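Local structure of esterase (Staphylococcus aureus subsp. aureus USA300_TCH1516, 3D7R) at residues 253-267 with 283-297. The protein is a putative esterase of the alpha/beta-hydrolase fold that probably hydrolyses ester bonds, its natural substrate not being established. Numbering follows the deposited sequence.
Sequences IEGLPPVYMFGGGRE and HHQYIEFYDYPKMVH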
ATOM      1  N   ILE A 253       7.136 -15.427  -7.039  1.00 11.07           N
ATOM      2  CA  ILE A 253       8.163 -15.061  -6.052  1.00 11.46           C
ATOM      3  C   ILE A 253       9.532 -14.987  -6.732  1.00 11.02           C
ATOM      4  O   ILE A 253      10.283 -14.011  -6.573  1.00  9.87           O
ATOM      5  CB  ILE A 253       8.204 -16.134  -4.891  1.00 11.61           C
ATOM      6  CG1 ILE A 253       6.921 -16.101  -4.046  1.00 14.02           C
ATOM      7  CG2 ILE A 253       9.428 -15.978  -4.007  1.00 12.92           C
ATOM      8  CD1 ILE A 253       6.533 -14.730  -3.543  1.00 13.39           C
ATOM      9  N   GLU A 254       9.860 -16.048  -7.473  1.00 11.51           N
ATOM     10  CA  GLU A 254      11.132 -16.158  -8.198  1.00 11.94           C
ATOM     11  C   GLU A 254      11.301 -15.048  -9.230  1.00 11.78           C
ATOM     12  O   GLU A 254      10.462 -14.904 -10.129  1.00 11.66           O
ATOM     13  CB  GLU A 254      11.257 -17.538  -8.857  1.00 12.58           C
ATOM     14  CG  GLU A 254      11.120 -18.688  -7.846  1.00 15.67           C
ATOM     15  CD  GLU A 254      11.320 -20.080  -8.468  1.00 17.81           C
ATOM     16  OE1 GLU A 254      11.463 -20.171  -9.697  1.00 19.92           O
ATOM     17  OE2 GLU A 254      11.340 -21.084  -7.726  1.00 18.70           O
ATOM     18  N   GLY A 255      12.377 -14.269  -9.082  1.00 10.80           N
ATOM     19  CA  GLY A 255      12.687 -13.159  -9.980  1.00 10.76           C
ATOM     20  C   GLY A 255      12.305 -11.765  -9.475  1.00 10.32           C
ATOM     21  O   GLY A 255      12.576 -10.771 -10.133  1.00  9.94           O
ATOM     22  N   LEU A 256      11.665 -11.686  -8.312  1.00  9.87           N
ATOM     23  CA  LEU A 256      11.289 -10.393  -7.742  1.00  9.98           C
ATOM     24  C   LEU A 256      12.526  -9.525  -7.461  1.00 10.33           C
ATOM     25  O   LEU A 256      13.613 -10.056  -7.197  1.00  9.82           O
ATOM     26  CB  LEU A 256      10.470 -10.582  -6.451  1.00  9.80           C
ATOM     27  CG  LEU A 256       8.992 -10.985  -6.612  1.00  8.37           C
ATOM     28  CD1 LEU A 256       8.351 -11.288  -5.275  1.00  7.46           C
ATOM     29  CD2 LEU A 256       8.226  -9.849  -7.313  1.00  7.37           C
ATOM     30  N   PRO A 257      12.362  -8.192  -7.503  1.00 10.40           N
ATOM     31  CA  PRO A 257      13.451  -7.328  -7.034  1.00 10.45           C
ATOM     32  C   PRO A 257      13.525  -7.419  -5.502  1.00  9.92           C
ATOM     33  O   PRO A 257      12.609  -7.997  -4.885  1.00 10.06           O
ATOM     34  CB  PRO A 257      12.986  -5.925  -7.468  1.00 10.38           C
ATOM     35  CG  PRO A 257      11.504  -6.007  -7.420  1.00 10.99           C
ATOM     36  CD  PRO A 257      11.184  -7.411  -7.925  1.00 10.45           C
ATOM     37  N   PRO A 258      14.604  -6.881  -4.885  1.00  9.39           N
ATOM     38  CA  PRO A 258      14.700  -6.879  -3.423  1.00  8.87           C
ATOM     39  C   PRO A 258      13.443  -6.290  -2.770  1.00  8.13           C
ATOM     40  O   PRO A 258      12.959  -5.249  -3.213  1.00  8.06           O
ATOM     41  CB  PRO A 258      15.907  -5.967  -3.148  1.00  8.53           C
ATOM     42  CG  PRO A 258      16.770  -6.138  -4.364  1.00 10.51           C
ATOM     43  CD  PRO A 258      15.801  -6.280  -5.517  1.00  8.97           C
ATOM     44  N   VAL A 259      12.941  -6.962  -1.738  1.00  7.26           N
ATOM     45  CA  VAL A 259      11.707  -6.541  -1.025  1.00  7.44           C
ATOM     46  C   VAL A 259      12.048  -6.115   0.407  1.00  7.89           C
ATOM     47  O   VAL A 259      12.893  -6.751   1.073  1.00  7.96           O
ATOM     48  CB  VAL A 259      10.595  -7.658  -1.057  1.00  7.29           C
ATOM     49  CG1 VAL A 259       9.318  -7.230  -0.268  1.00  7.15           C
ATOM     50  CG2 VAL A 259      10.188  -8.009  -2.499  1.00  6.05           C
ATOM     51  N   TYR A 260      11.433  -5.015   0.854  1.00  7.64           N
ATOM     52  CA  TYR A 260      11.660  -4.453   2.185  1.00  7.95           C
ATOM     53  C   TYR A 260      10.299  -4.318   2.768  1.00  8.16           C
ATOM     54  O   TYR A 260       9.456  -3.645   2.190  1.00  8.76           O
ATOM     55  CB  TYR A 260      12.326  -3.070   2.088  1.00  7.91           C
ATOM     56  CG  TYR A 260      13.638  -3.145   1.347  1.00  8.78           C
ATOM     57  CD1 TYR A 260      14.839  -3.164   2.049  1.00  9.68           C
ATOM     58  CD2 TYR A 260      13.678  -3.265  -0.053  1.00  8.91           C
ATOM     59  CE1 TYR A 260      16.063  -3.281   1.383  1.00 10.34           C
ATOM     60  CE2 TYR A 260      14.912  -3.368  -0.731  1.00  9.19           C
ATOM     61  CZ  TYR A 260      16.089  -3.378   0.006  1.00  9.31           C
ATOM     62  OH  TYR A 260      17.318  -3.483  -0.618  1.00 10.68           O
HETATM   63  N   MSE A 261      10.048  -4.993   3.879  1.00  8.22           N
HETATM   64  CA  MSE A 261       8.690  -5.047   4.429  1.00  8.52           C
HETATM   65  C   MSE A 261       8.685  -4.539   5.855  1.00  8.65           C
HETATM   66  O   MSE A 261       9.628  -4.821   6.632  1.00  9.49           O
HETATM   67  CB  MSE A 261       8.146  -6.488   4.368  1.00  8.25           C
HETATM   68  CG  MSE A 261       6.725  -6.659   4.912  1.00  8.91           C
HETATM   69 SE   MSE A 261       6.033  -8.392   4.393  0.75 16.35          SE
HETATM   70  CE  MSE A 261       7.244  -9.568   5.389  1.00  8.62           C
ATOM     71  N   PHE A 262       7.631  -3.804   6.193  1.00  7.84           N
ATOM     72  CA  PHE A 262       7.442  -3.226   7.522  1.00  8.65           C
ATOM     73  C   PHE A 262       6.083  -3.663   8.035  1.00  9.24           C
ATOM     74  O   PHE A 262       5.097  -3.640   7.298  1.00  9.59           O
ATOM     75  CB  PHE A 262       7.496  -1.682   7.469  1.00  8.19           C
ATOM     76  CG  PHE A 262       8.827  -1.156   7.064  1.00  7.98           C
ATOM     77  CD1 PHE A 262       9.732  -0.732   8.031  1.00  8.96           C
ATOM     78  CD2 PHE A 262       9.212  -1.142   5.711  1.00  9.18           C
ATOM     79  CE1 PHE A 262      11.004  -0.276   7.670  1.00  9.53           C
ATOM     80  CE2 PHE A 262      10.469  -0.682   5.333  1.00  9.04           C
ATOM     81  CZ  PHE A 262      11.375  -0.258   6.320  1.00 12.34           C
ATOM     82  N   GLY A 263       6.031  -4.083   9.290  1.00  9.57           N
ATOM     83  CA  GLY A 263       4.762  -4.467   9.872  1.00  9.67           C
ATOM     84  C   GLY A 263       4.833  -4.519  11.368  1.00  9.50           C
ATOM     85  O   GLY A 263       5.912  -4.374  11.933  1.00  9.55           O
ATOM     86  N   GLY A 264       3.671  -4.709  12.000  1.00 10.12           N
ATOM     87  CA  GLY A 264       3.569  -4.790  13.467  1.00  9.56           C
ATOM     88  C   GLY A 264       3.068  -6.138  13.921  1.00 10.74           C
ATOM     89  O   GLY A 264       2.417  -6.857  13.149  1.00 10.23           O
ATOM     90  N   GLY A 265       3.373  -6.493  15.169  1.00 10.75           N
ATOM     91  CA  GLY A 265       2.915  -7.754  15.754  1.00 11.44           C
ATOM     92  C   GLY A 265       1.459  -7.703  16.207  1.00 12.07           C
ATOM     93  O   GLY A 265       0.865  -8.746  16.500  1.00 11.71           O
ATOM     94  N   ARG A 266       0.876  -6.503  16.248  1.00 12.18           N
ATOM     95  CA  ARG A 266      -0.533  -6.349  16.656  1.00 13.35           C
ATOM     96  C   ARG A 266      -1.516  -6.171  15.491  1.00 12.90           C
ATOM     97  O   ARG A 266      -2.596  -5.580  15.655  1.00 13.92           O
ATOM     98  CB  ARG A 266      -0.690  -5.231  17.697  1.00 12.79           C
ATOM     99  CG  ARG A 266      -0.008  -5.597  19.005  1.00 17.16           C
ATOM    100  CD  ARG A 266      -0.237  -4.619  20.159  1.00 22.77           C
ATOM    101  NE  ARG A 266       0.572  -5.081  21.299  1.00 29.10           N
ATOM    102  CZ  ARG A 266       0.849  -4.376  22.393  1.00 32.19           C
ATOM    103  NH1 ARG A 266       0.385  -3.138  22.547  1.00 34.22           N
ATOM    104  NH2 ARG A 266       1.605  -4.913  23.341  1.00 33.47           N
ATOM    105  N   GLU A 267      -1.156  -6.684  14.322  1.00 12.20           N
ATOM    106  CA  GLU A 267      -2.058  -6.651  13.177  1.00 10.94           C
ATOM    107  C   GLU A 267      -2.302  -8.060  12.651  1.00 11.34           C
ATOM    108  O   GLU A 267      -1.386  -8.874  12.646  1.00 10.01           O
ATOM    109  CB  GLU A 267      -1.537  -5.718  12.068  1.00 10.97           C
ATOM    110  CG  GLU A 267      -0.126  -6.011  11.550  1.00 10.82           C
ATOM    111  CD  GLU A 267       0.252  -5.137  10.353  1.00 12.93           C
ATOM    112  OE1 GLU A 267      -0.571  -5.027   9.425  1.00 12.70           O
ATOM    113  OE2 GLU A 267       1.360  -4.557  10.338  1.00 13.39           O
ATOM    114  N   HIS A 283      12.923 -19.388  -1.575  1.00 10.92           N
ATOM    115  CA  HIS A 283      13.219 -19.183  -2.985  1.00 12.69           C
ATOM    116  C   HIS A 283      14.445 -18.317  -3.225  1.00 12.70           C
ATOM    117  O   HIS A 283      14.660 -17.867  -4.341  1.00 13.54           O
ATOM    118  CB  HIS A 283      11.991 -18.652  -3.729  1.00 12.96           C
ATOM    119  CG  HIS A 283      10.925 -19.685  -3.892  1.00 16.25           C
ATOM    120  ND1 HIS A 283      10.886 -20.546  -4.969  1.00 18.58           N
ATOM    121  CD2 HIS A 283       9.902 -20.048  -3.083  1.00 17.51           C
ATOM    122  CE1 HIS A 283       9.869 -21.379  -4.826  1.00 20.46           C
ATOM    123  NE2 HIS A 283       9.260 -21.101  -3.687  1.00 19.53           N
ATOM    124  N   HIS A 284      15.247 -18.111  -2.183  1.00 13.48           N
ATOM    125  CA  HIS A 284      16.470 -17.295  -2.238  1.00 14.53           C
ATOM    126  C   HIS A 284      16.231 -15.907  -2.834  1.00 14.10           C
ATOM    127  O   HIS A 284      16.995 -15.430  -3.676  1.00 13.80           O
ATOM    128  CB  HIS A 284      17.581 -18.015  -3.002  1.00 15.87           C
ATOM    129  CG  HIS A 284      17.813 -19.420  -2.547  1.00 19.64           C
ATOM    130  ND1 HIS A 284      18.513 -19.721  -1.398  1.00 24.18           N
ATOM    131  CD2 HIS A 284      17.432 -20.603  -3.081  1.00 22.86           C
ATOM    132  CE1 HIS A 284      18.553 -21.033  -1.245  1.00 25.08           C
ATOM    133  NE2 HIS A 284      17.906 -21.590  -2.255  1.00 24.90           N
ATOM    134  N   GLN A 285      15.150 -15.272  -2.393  1.00 13.25           N
ATOM    135  CA  GLN A 285      14.827 -13.925  -2.813  1.00 12.66           C
ATOM    136  C   GLN A 285      15.123 -12.999  -1.635  1.00 12.63           C
ATOM    137  O   GLN A 285      14.676 -13.243  -0.502  1.00 12.36           O
ATOM    138  CB  GLN A 285      13.345 -13.812  -3.213  1.00 13.01           C
ATOM    139  CG  GLN A 285      12.956 -14.443  -4.570  1.00 11.19           C
ATOM    140  CD  GLN A 285      13.596 -13.766  -5.789  1.00 11.40           C
ATOM    141  OE1 GLN A 285      14.018 -14.446  -6.710  1.00 10.02           O
ATOM    142  NE2 GLN A 285      13.652 -12.435  -5.800  1.00  9.26           N
ATOM    143  N   TYR A 286      15.894 -11.955  -1.905  1.00 12.18           N
ATOM    144  CA  TYR A 286      16.219 -10.938  -0.908  1.00 12.09           C
ATOM    145  C   TYR A 286      14.978 -10.326  -0.243  1.00 11.77           C
ATOM    146  O   TYR A 286      14.119  -9.756  -0.916  1.00 10.95           O
ATOM    147  CB  TYR A 286      17.050  -9.817  -1.539  1.00 12.46           C
ATOM    148  CG  TYR A 286      17.702  -8.935  -0.501  1.00 13.28           C
ATOM    149  CD1 TYR A 286      18.987  -9.216  -0.047  1.00 16.43           C
ATOM    150  CD2 TYR A 286      17.026  -7.841   0.048  1.00 14.13           C
ATOM    151  CE1 TYR A 286      19.602  -8.420   0.920  1.00 17.04           C
ATOM    152  CE2 TYR A 286      17.630  -7.040   1.019  1.00 14.91           C
ATOM    153  CZ  TYR A 286      18.916  -7.347   1.445  1.00 16.81           C
ATOM    154  OH  TYR A 286      19.537  -6.581   2.400  1.00 17.33           O
ATOM    155  N   ILE A 287      14.896 -10.437   1.079  1.00 11.51           N
ATOM    156  CA  ILE A 287      13.826  -9.778   1.833  1.00 12.04           C
ATOM    157  C   ILE A 287      14.370  -9.237   3.163  1.00 12.54           C
ATOM    158  O   ILE A 287      15.097  -9.945   3.873  1.00 12.09           O
ATOM    159  CB  ILE A 287      12.588 -10.706   2.022  1.00 11.97           C
ATOM    160  CG1 ILE A 287      11.543 -10.032   2.942  1.00 12.96           C
ATOM    161  CG2 ILE A 287      13.032 -12.083   2.573  1.00 11.19           C
ATOM    162  CD1 ILE A 287      10.161  -9.877   2.316  1.00 11.45           C
ATOM    163  N   GLU A 288      14.069  -7.972   3.476  1.00 12.04           N
ATOM    164  CA  GLU A 288      14.309  -7.447   4.820  1.00 12.43           C
ATOM    165  C   GLU A 288      12.947  -7.251   5.447  1.00 12.37           C
ATOM    166  O   GLU A 288      12.099  -6.578   4.867  1.00 12.26           O
ATOM    167  CB  GLU A 288      15.064  -6.102   4.784  1.00 13.68           C
ATOM    168  CG  GLU A 288      16.573  -6.217   4.629  1.00 15.05           C
ATOM    169  CD  GLU A 288      17.247  -4.891   4.316  1.00 18.91           C
ATOM    170  OE1 GLU A 288      16.730  -3.812   4.702  1.00 18.58           O
ATOM    171  OE2 GLU A 288      18.310  -4.934   3.670  1.00 20.76           O
ATOM    172  N   PHE A 289      12.709  -7.863   6.603  1.00 11.16           N
ATOM    173  CA  PHE A 289      11.460  -7.645   7.304  1.00 10.91           C
ATOM    174  C   PHE A 289      11.771  -6.890   8.602  1.00 10.94           C
ATOM    175  O   PHE A 289      12.498  -7.377   9.472  1.00 10.01           O
ATOM    176  CB  PHE A 289      10.740  -8.987   7.532  1.00 11.45           C
ATOM    177  CG  PHE A 289       9.394  -8.881   8.212  1.00 11.12           C
ATOM    178  CD1 PHE A 289       8.665  -7.686   8.224  1.00 12.42           C
ATOM    179  CD2 PHE A 289       8.838 -10.004   8.813  1.00 11.87           C
ATOM    180  CE1 PHE A 289       7.424  -7.601   8.853  1.00 11.42           C
ATOM    181  CE2 PHE A 289       7.578  -9.943   9.447  1.00 11.15           C
ATOM    182  CZ  PHE A 289       6.879  -8.735   9.472  1.00 12.00           C
ATOM    183  N   TYR A 290      11.266  -5.669   8.687  1.00 10.18           N
ATOM    184  CA  TYR A 290      11.374  -4.883   9.898  1.00 10.78           C
ATOM    185  C   TYR A 290      10.071  -5.094  10.670  1.00 10.53           C
ATOM    186  O   TYR A 290       9.035  -4.558  10.312  1.00 10.13           O
ATOM    187  CB  TYR A 290      11.596  -3.408   9.553  1.00 11.01           C
ATOM    188  CG  TYR A 290      12.882  -3.126   8.791  1.00 11.92           C
ATOM    189  CD1 TYR A 290      14.064  -2.812   9.478  1.00 15.14           C
ATOM    190  CD2 TYR A 290      12.926  -3.183   7.395  1.00 12.19           C
ATOM    191  CE1 TYR A 290      15.251  -2.528   8.793  1.00 15.11           C
ATOM    192  CE2 TYR A 290      14.117  -2.905   6.693  1.00 14.04           C
ATOM    193  CZ  TYR A 290      15.268  -2.577   7.407  1.00 15.16           C
ATOM    194  OH  TYR A 290      16.448  -2.309   6.752  1.00 15.81           O
ATOM    195  N   ASP A 291      10.139  -5.917  11.704  1.00 10.35           N
ATOM    196  CA  ASP A 291       8.952  -6.398  12.413  1.00 10.87           C
ATOM    197  C   ASP A 291       8.897  -5.717  13.776  1.00 11.02           C
ATOM    198  O   ASP A 291       9.788  -5.907  14.608  1.00 11.28           O
ATOM    199  CB  ASP A 291       9.045  -7.911  12.586  1.00 11.09           C
ATOM    200  CG  ASP A 291       7.745  -8.544  13.092  1.00 12.33           C
ATOM    201  OD1 ASP A 291       6.764  -7.817  13.370  1.00 13.66           O
ATOM    202  OD2 ASP A 291       7.710  -9.795  13.184  1.00 13.43           O
ATOM    203  N   TYR A 292       7.853  -4.912  13.985  1.00 10.99           N
ATOM    204  CA  TYR A 292       7.686  -4.137  15.226  1.00 11.39           C
ATOM    205  C   TYR A 292       6.662  -4.813  16.146  1.00 11.28           C
ATOM    206  O   TYR A 292       5.471  -4.667  15.954  1.00 12.13           O
ATOM    207  CB  TYR A 292       7.224  -2.722  14.883  1.00 10.73           C
ATOM    208  CG  TYR A 292       8.297  -1.832  14.293  1.00 11.29           C
ATOM    209  CD1 TYR A 292       8.743  -0.713  14.997  1.00 12.16           C
ATOM    210  CD2 TYR A 292       8.849  -2.086  13.030  1.00 10.91           C
ATOM    211  CE1 TYR A 292       9.720   0.123  14.474  1.00 13.13           C
ATOM    212  CE2 TYR A 292       9.847  -1.238  12.491  1.00 10.94           C
ATOM    213  CZ  TYR A 292      10.265  -0.142  13.234  1.00 11.24           C
ATOM    214  OH  TYR A 292      11.215   0.726  12.743  1.00 12.04           O
ATOM    215  N   PRO A 293       7.121  -5.562  17.146  1.00 12.08           N
ATOM    216  CA  PRO A 293       6.195  -6.411  17.923  1.00 12.17           C
ATOM    217  C   PRO A 293       4.951  -5.721  18.501  1.00 12.18           C
ATOM    218  O   PRO A 293       3.882  -6.332  18.530  1.00 12.99           O
ATOM    219  CB  PRO A 293       7.068  -6.930  19.067  1.00 11.98           C
ATOM    220  CG  PRO A 293       8.438  -6.918  18.507  1.00 13.88           C
ATOM    221  CD  PRO A 293       8.515  -5.699  17.611  1.00 11.96           C
ATOM    222  N   LYS A 294       5.061  -4.470  18.930  1.00 11.87           N
ATOM    223  CA  LYS A 294       3.932  -3.836  19.616  1.00 12.05           C
ATOM    224  C   LYS A 294       3.132  -2.906  18.720  1.00 10.97           C
ATOM    225  O   LYS A 294       2.152  -2.304  19.155  1.00 10.34           O
ATOM    226  CB  LYS A 294       4.403  -3.118  20.879  1.00 12.64           C
ATOM    227  CG  LYS A 294       4.955  -4.083  21.965  1.00 16.14           C
ATOM    228  CD  LYS A 294       5.969  -3.416  22.895  1.00 21.63           C
ATOM    229  CE  LYS A 294       5.476  -2.110  23.494  1.00 24.95           C
ATOM    230  NZ  LYS A 294       5.698  -0.933  22.587  1.00 29.28           N
HETATM  231  N   MSE A 295       3.521  -2.813  17.452  1.00 11.36           N
HETATM  232  CA  MSE A 295       2.870  -1.861  16.543  1.00 11.25           C
HETATM  233  C   MSE A 295       1.587  -2.376  15.913  1.00 11.95           C
HETATM  234  O   MSE A 295       1.408  -3.596  15.705  1.00 11.62           O
HETATM  235  CB  MSE A 295       3.840  -1.403  15.450  1.00 11.30           C
HETATM  236  CG  MSE A 295       4.932  -0.478  15.962  1.00 12.68           C
HETATM  237 SE   MSE A 295       4.197   1.158  16.745  0.75 18.27          SE
HETATM  238  CE  MSE A 295       4.225   0.664  18.607  1.00 14.55           C
ATOM    239  N   VAL A 296       0.725  -1.420  15.558  1.00 11.22           N
ATOM    240  CA  VAL A 296      -0.574  -1.681  14.964  1.00 11.21           C
ATOM    241  C   VAL A 296      -0.510  -1.681  13.431  1.00 11.20           C
ATOM    242  O   VAL A 296       0.520  -1.323  12.840  1.00 10.45           O
ATOM    243  CB  VAL A 296      -1.649  -0.655  15.466  1.00 11.14           C
ATOM    244  CG1 VAL A 296      -1.731  -0.653  17.011  1.00 11.83           C
ATOM    245  CG2 VAL A 296      -1.393   0.764  14.931  1.00 11.28           C
ATOM    246  N   HIS A 297      -1.615  -2.079  12.797  1.00 10.62           N
ATOM    247  CA  HIS A 297      -1.721  -2.052  11.335  1.00 10.72           C
ATOM    248  C   HIS A 297      -1.397  -0.669  10.782  1.00 11.14           C
ATOM    249  O   HIS A 297      -1.969   0.323  11.236  1.00 10.58           O
ATOM    250  CB  HIS A 297      -3.129  -2.444  10.881  1.00 10.23           C
ATOM    251  CG  HIS A 297      -3.290  -2.445   9.389  1.00 10.21           C
ATOM    252  ND1 HIS A 297      -2.599  -3.316   8.571  1.00  9.83           N
ATOM    253  CD2 HIS A 297      -4.036  -1.667   8.567  1.00  8.64           C
ATOM    254  CE1 HIS A 297      -2.924  -3.082   7.309  1.00 11.19           C
ATOM    255  NE2 HIS A 297      -3.791  -2.084   7.280  1.00 10.46           N
TER
HETATM  256  O   HOH W   1      13.663 -10.327  -3.775  1.00  9.35           O
HETATM  257  O   HOH W   2      -3.840  -2.955  14.242  1.00 13.32           O
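Tyr292 O is gripped by two backbone amides that arrive from opposite faces of its carbonyl plane: Gly265 N at 2.9 Å from across the contact, and Met295 N, which closes the type I turn 292-295. Just beyond, Glu267 holds His297. Its OE1 accepts a hydrogen bond from His297 ND1 at 2.8 Å; OE1 lies close to the imidazole plane, whereas ND1 approaches from above the carboxylate plane. OE2 accepts from Gly264 N and is hydrogen-bonded to Ser200 OG, so both carboxylate oxygens are tied down. Following strands 259-264 and 287-292, the pair resembles the acid-histidine element of alpha/beta hydrolases, although no catalytic role is established here.

Between the ends, the two strands run parallel in register. On one face of the sheet, Met261, a selenomethionine, folds back at chi3 (65°) and sets CE over the centre of the Phe289 ring, 3.6 Å from its centroid, a CH-pi contact. On the other, the Phe262 and Tyr290 rings lie nearly parallel (7°) but slid apart. Glu288 OE1 sits at the edge of the Tyr260 ring and accepts from Tyr290 OH at 2.6 Å. At the far end, Gln285 OE1 receives Gly255 N in a straight bond of 2.9 Å.

Helix 270-282 completes this beta-alpha-beta unit, packing against Val259 and Ile287; helix 305-318 covers Phe262 and Tyr290, and strand 195-199 continues the sheet beyond 259-264, leaving 287-292 outermost.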